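Local structure of probable fatty acyl-CoA transferase Rv3272 (Mycobacterium tuberculosis, 5YX6) at the interface of chains A and B. The protein acts as a family III CoA transferase that binds fatty acyl-CoAs of varying chain length, palmitoyl-CoA most tightly, and probably serves fatty acid metabolism. Numbering follows the deposited sequence. Chains: chain A/B, Uncharacterized protein Rv3272.

Contact 1: the interface of chains A and B. Residues chain A 262, 330-332; chain B 147-148, 151, 166.
Two strands of chain A, 260-264 and 328-331, lay small apolar side chains against the short helix 146-152 of chain B, and A:Val262 touches three side chains of that helix, those of B:Leu147, B:Val148 and B:Ala151. Its methyl CG1 meets the methyl CD2 of B:Leu147 at 3.6 Å, the two side chains crossing obliquely. The same CG1 lies 4.0 Å from CG2 of B:Val148, and here the two valine side chains run antiparallel alongside each other. The other methyl, CG2, turns to B:Ala151, whose CB is 3.8 Å away. With CG1 anti to the backbone N (chi1 177°), the fork of the valine spreads along the helix, CG1 turned to B:Leu147 and B:Val148 and CG2 to B:Ala151, one turn after B:Leu147. A branched residue suits a strand and offers two methyls to the partner, while alanine at this point of the helix lets the strand come near.

A:Cys330 reaches the same helix with its sulfur. SG sits 3.6 Å from the methyl CG1 of B:Val148 and 3.4 Å from that residue's carbonyl O, a contact with the helix backbone as well as the side chain. A chi1 of 66° holds SG between the two backbone branches of its own residue, turned towards the helix. Polarisable and compact, a thiol can pack against both a methyl and a carbonyl. Beyond the strand, CA of A:Ala332 lies 3.6 Å from the carbonyl O of B:Ala151, and CB of A:Ala332 lies, more loosely, 4.2 Å from CB of B:Pro166.

The chain A strands appear to belong to the small domain, which packs here against the large domain of chain B, at its helix 146-152 and the loop holding B:Pro166.

Contact 2: the interface of chains A and B. Residues chain A 170-172, 176, 335; chain B 213-214, 217.
At A:Phe171 the loop backbone is extended (phi -133°, psi 163°), and it leads through A:Gln172 into helix 173-196, facing the junction of helices 206-213 and 215-223 in chain B. B:Gln217 lies alongside A:Trp335, both side chains pointing the same way, with its CB centred over the six-membered ring at 3.6 Å from the centroid. The aliphatic part of a glutamine can thus cover an indole while its amide bonds elsewhere. Bent at chi2 (70°), the chain carries NE2 to the side-chain oxygen OE1 of A:Gln172, a nearly straight hydrogen bond of 3.2 Å. The acceptor lies in the donor's amide plane, although the two amides are steeply turned against each other.

A:Trp335, whose broad face suits that aliphatic chain, also donates from NE1, at its ring edge, to OE1 of B:Gln214 at 2.8 Å. The oxygen is in the indole plane, but the N-H approaches from above the carbonyl plane. CG of the same glutamine rests over the flat apolar face that A:Phe171 offers, 4.0 Å from the ring centroid. A water is bound by the backbone N of A:Gln172, by the carbonyl O of B:Leu213 at 2.8 Å and by OE1 of B:Gln217. Near the start of the long helix, A:Asn176 ND2 gives the carbonyl O of B:Leu213 a weak hydrogen bond.

These contacts join the subunits of the homodimer beside the active-site region and may steady the loop before the presumed nucleophile A:Asp175.

Contact 1: the interface of chains A and B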
loop_
_atom_site.group_PDB
_atom_site.type_symbol
_atom_site.label_atom_id
_atom_site.label_comp_id
_atom_site.label_asym_id
_atom_site.label_seq_id
_atom_site.Cartn_x
_atom_site.Cartn_y
_atom_site.Cartn_z
ATOM N N VAL A 262 -4.939 -12.426 18.988
ATOM C CA VAL A 262 -4.027 -11.312 18.796
ATOM C C VAL A 262 -4.354 -10.189 19.782
ATOM O O VAL A 262 -5.478 -9.710 19.805
ATOM C CB VAL A 262 -4.114 -10.782 17.353
ATOM C CG1 VAL A 262 -3.218 -9.577 17.174
ATOM C CG2 VAL A 262 -3.763 -11.892 16.359
ATOM N N CYS A 330 -8.197 -9.379 18.697
ATOM C CA CYS A 330 -9.021 -9.990 17.654
ATOM C C CYS A 330 -8.577 -11.412 17.364
ATOM O O CYS A 330 -7.495 -11.824 17.780
ATOM C CB CYS A 330 -8.946 -9.178 16.364
ATOM S SG CYS A 330 -7.293 -9.218 15.622
ATOM N N LEU A 331 -9.419 -12.163 16.659
ATOM C CA LEU A 331 -8.994 -13.441 16.079
ATOM C C LEU A 331 -8.175 -13.178 14.825
ATOM O O LEU A 331 -8.398 -12.180 14.121
ATOM C CB LEU A 331 -10.190 -14.329 15.723
ATOM C CG LEU A 331 -11.171 -14.684 16.838
ATOM C CD1 LEU A 331 -12.306 -15.530 16.281
ATOM C CD2 LEU A 331 -10.456 -15.387 17.984
ATOM N N ALA A 332 -7.261 -14.086 14.516
ATOM C CA ALA A 332 -6.562 -14.035 13.239
ATOM C C ALA A 332 -7.398 -14.746 12.187
ATOM O O ALA A 332 -7.181 -15.922 11.913
ATOM C CB ALA A 332 -5.191 -14.664 13.356
ATOM N N LEU B 147 -0.786 -3.969 13.422
ATOM C CA LEU B 147 -0.669 -5.395 13.684
ATOM C C LEU B 147 -2.024 -6.080 13.898
ATOM O O LEU B 147 -2.270 -7.166 13.374
ATOM C CB LEU B 147 0.242 -5.595 14.894
ATOM C CG LEU B 147 0.645 -6.990 15.337
ATOM C CD1 LEU B 147 2.036 -6.904 15.941
ATOM C CD2 LEU B 147 -0.345 -7.524 16.336
ATOM N N VAL B 148 -2.910 -5.435 14.645
ATOM C CA VAL B 148 -4.197 -6.034 14.956
ATOM C C VAL B 148 -5.174 -5.938 13.789
ATOM O O VAL B 148 -5.905 -6.887 13.498
ATOM C CB VAL B 148 -4.830 -5.368 16.202
ATOM C CG1 VAL B 148 -6.255 -5.838 16.394
ATOM C CG2 VAL B 148 -4.000 -5.671 17.432
ATOM N N ALA B 151 -4.286 -8.603 11.139
ATOM C CA ALA B 151 -4.699 -9.960 11.499
ATOM C C ALA B 151 -6.216 -10.135 11.377
ATOM O O ALA B 151 -6.710 -11.186 10.978
ATOM C CB ALA B 151 -4.246 -10.290 12.917
ATOM N N PRO B 166 0.187 -17.943 14.290
ATOM C CA PRO B 166 -0.140 -17.156 13.092
ATOM C C PRO B 166 1.018 -16.248 12.723
ATOM O O PRO B 166 1.633 -15.646 13.606
ATOM C CB PRO B 166 -1.370 -16.348 13.513
ATOM C CG PRO B 166 -1.956 -17.121 14.667
ATOM C CD PRO B 166 -0.784 -17.739 15.374
#

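Contact 2: the interface of chains A and B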
loop_
_atom_site.group_PDB
_atom_site.type_symbol
_atom_site.label_atom_id
_atom_site.label_comp_id
_atom_site.label_asym_id
_atom_site.label_seq_id
_atom_site.Cartn_x
_atom_site.Cartn_y
_atom_site.Cartn_z
ATOM N N PRO A 170 1.728 -14.288 0.458
ATOM C CA PRO A 170 0.817 -14.847 -0.545
ATOM C C PRO A 170 -0.283 -13.910 -1.030
ATOM O O PRO A 170 -1.297 -14.395 -1.525
ATOM C CB PRO A 170 0.204 -16.045 0.184
ATOM C CG PRO A 170 0.180 -15.626 1.613
ATOM C CD PRO A 170 1.355 -14.701 1.825
ATOM N N PHE A 171 -0.134 -12.606 -0.857
ATOM C CA PHE A 171 -1.012 -11.674 -1.573
ATOM C C PHE A 171 -0.165 -10.575 -2.207
ATOM O O PHE A 171 1.009 -10.411 -1.862
ATOM C CB PHE A 171 -2.119 -11.101 -0.667
ATOM C CG PHE A 171 -1.622 -10.468 0.600
ATOM C CD1 PHE A 171 -1.275 -9.126 0.635
ATOM C CD2 PHE A 171 -1.527 -11.214 1.768
ATOM C CE1 PHE A 171 -0.816 -8.544 1.798
ATOM C CE2 PHE A 171 -1.076 -10.636 2.938
ATOM C CZ PHE A 171 -0.723 -9.298 2.959
ATOM N N GLN A 172 -0.747 -9.866 -3.170
ATOM C CA GLN A 172 0.037 -9.000 -4.045
ATOM C C GLN A 172 0.058 -7.588 -3.494
ATOM O O GLN A 172 -0.566 -6.680 -4.060
ATOM C CB GLN A 172 -0.523 -9.003 -5.474
ATOM C CG GLN A 172 -0.332 -10.310 -6.249
ATOM C CD GLN A 172 -1.155 -11.455 -5.682
ATOM O OE1 GLN A 172 -2.382 -11.466 -5.801
ATOM N NE2 GLN A 172 -0.488 -12.412 -5.044
ATOM N N ASN A 176 -0.799 -3.803 -5.457
ATOM C CA ASN A 176 -1.949 -3.012 -5.073
ATOM C C ASN A 176 -1.524 -1.700 -4.430
ATOM O O ASN A 176 -2.114 -0.654 -4.715
ATOM C CB ASN A 176 -2.865 -3.825 -4.162
ATOM C CG ASN A 176 -3.510 -5.005 -4.901
ATOM O OD1 ASN A 176 -4.038 -4.855 -6.008
ATOM N ND2 ASN A 176 -3.454 -6.185 -4.296
ATOM N N TRP A 335 -9.125 -15.754 5.212
ATOM C CA TRP A 335 -9.858 -15.085 4.141
ATOM C C TRP A 335 -11.307 -15.563 4.110
ATOM O O TRP A 335 -12.232 -14.753 4.019
ATOM C CB TRP A 335 -9.169 -15.322 2.779
ATOM C CG TRP A 335 -7.802 -14.686 2.695
ATOM C CD1 TRP A 335 -7.426 -13.483 3.224
ATOM C CD2 TRP A 335 -6.631 -15.225 2.061
ATOM N NE1 TRP A 335 -6.098 -13.238 2.954
ATOM C CE2 TRP A 335 -5.588 -14.295 2.249
ATOM C CE3 TRP A 335 -6.364 -16.400 1.350
ATOM C CZ2 TRP A 335 -4.301 -14.506 1.753
ATOM C CZ3 TRP A 335 -5.083 -16.607 0.865
ATOM C CH2 TRP A 335 -4.070 -15.665 1.069
ATOM N N LEU B 213 -5.718 -4.705 -0.339
ATOM C CA LEU B 213 -4.431 -5.327 -0.646
ATOM C C LEU B 213 -4.552 -6.842 -0.884
ATOM O O LEU B 213 -3.713 -7.432 -1.562
ATOM C CB LEU B 213 -3.425 -5.067 0.476
ATOM C CG LEU B 213 -3.037 -3.609 0.727
ATOM C CD1 LEU B 213 -2.102 -3.503 1.926
ATOM C CD2 LEU B 213 -2.387 -3.023 -0.507
ATOM N N GLN B 214 -5.591 -7.460 -0.333
ATOM C CA GLN B 214 -5.798 -8.899 -0.473
ATOM C C GLN B 214 -6.984 -9.214 -1.378
ATOM O O GLN B 214 -7.549 -10.303 -1.302
ATOM C CB GLN B 214 -6.039 -9.556 0.895
ATOM C CG GLN B 214 -5.079 -9.156 2.007
ATOM C CD GLN B 214 -5.594 -9.558 3.394
ATOM O OE1 GLN B 214 -5.352 -10.674 3.875
ATOM N NE2 GLN B 214 -6.303 -8.638 4.042
ATOM N N GLN B 217 -7.550 -12.628 -3.291
ATOM C CA GLN B 217 -7.677 -13.762 -2.391
ATOM C C GLN B 217 -9.047 -13.777 -1.713
ATOM O O GLN B 217 -9.610 -14.844 -1.491
ATOM C CB GLN B 217 -6.581 -13.737 -1.331
ATOM C CG GLN B 217 -5.200 -14.089 -1.861
ATOM C CD GLN B 217 -4.652 -12.997 -2.760
ATOM O OE1 GLN B 217 -4.926 -11.815 -2.543
ATOM N NE2 GLN B 217 -3.869 -13.379 -3.763
HETATM O O HOH W 1 -3.667 -9.503 -3.461
#

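Contact 1 and contact 2 have centres about 16 Å apart and belong to one two-fold symmetric interface, so each recurs with the chains exchanged. They share no residue, but the chain A segment that follows strand 328-331 in contact 1 leads through a short loop into helix 335-338, whose first residue enters contact 2. Contact 1 is mainly apolar packing, whereas contact 2 adds side-chain hydrogen bonds and a bridging water. Their centres lie about 23 Å and 9 Å, respectively, from A:Asp175, the inferred nucleophile. Contact 2 may therefore link dimer assembly to the surroundings of this active site.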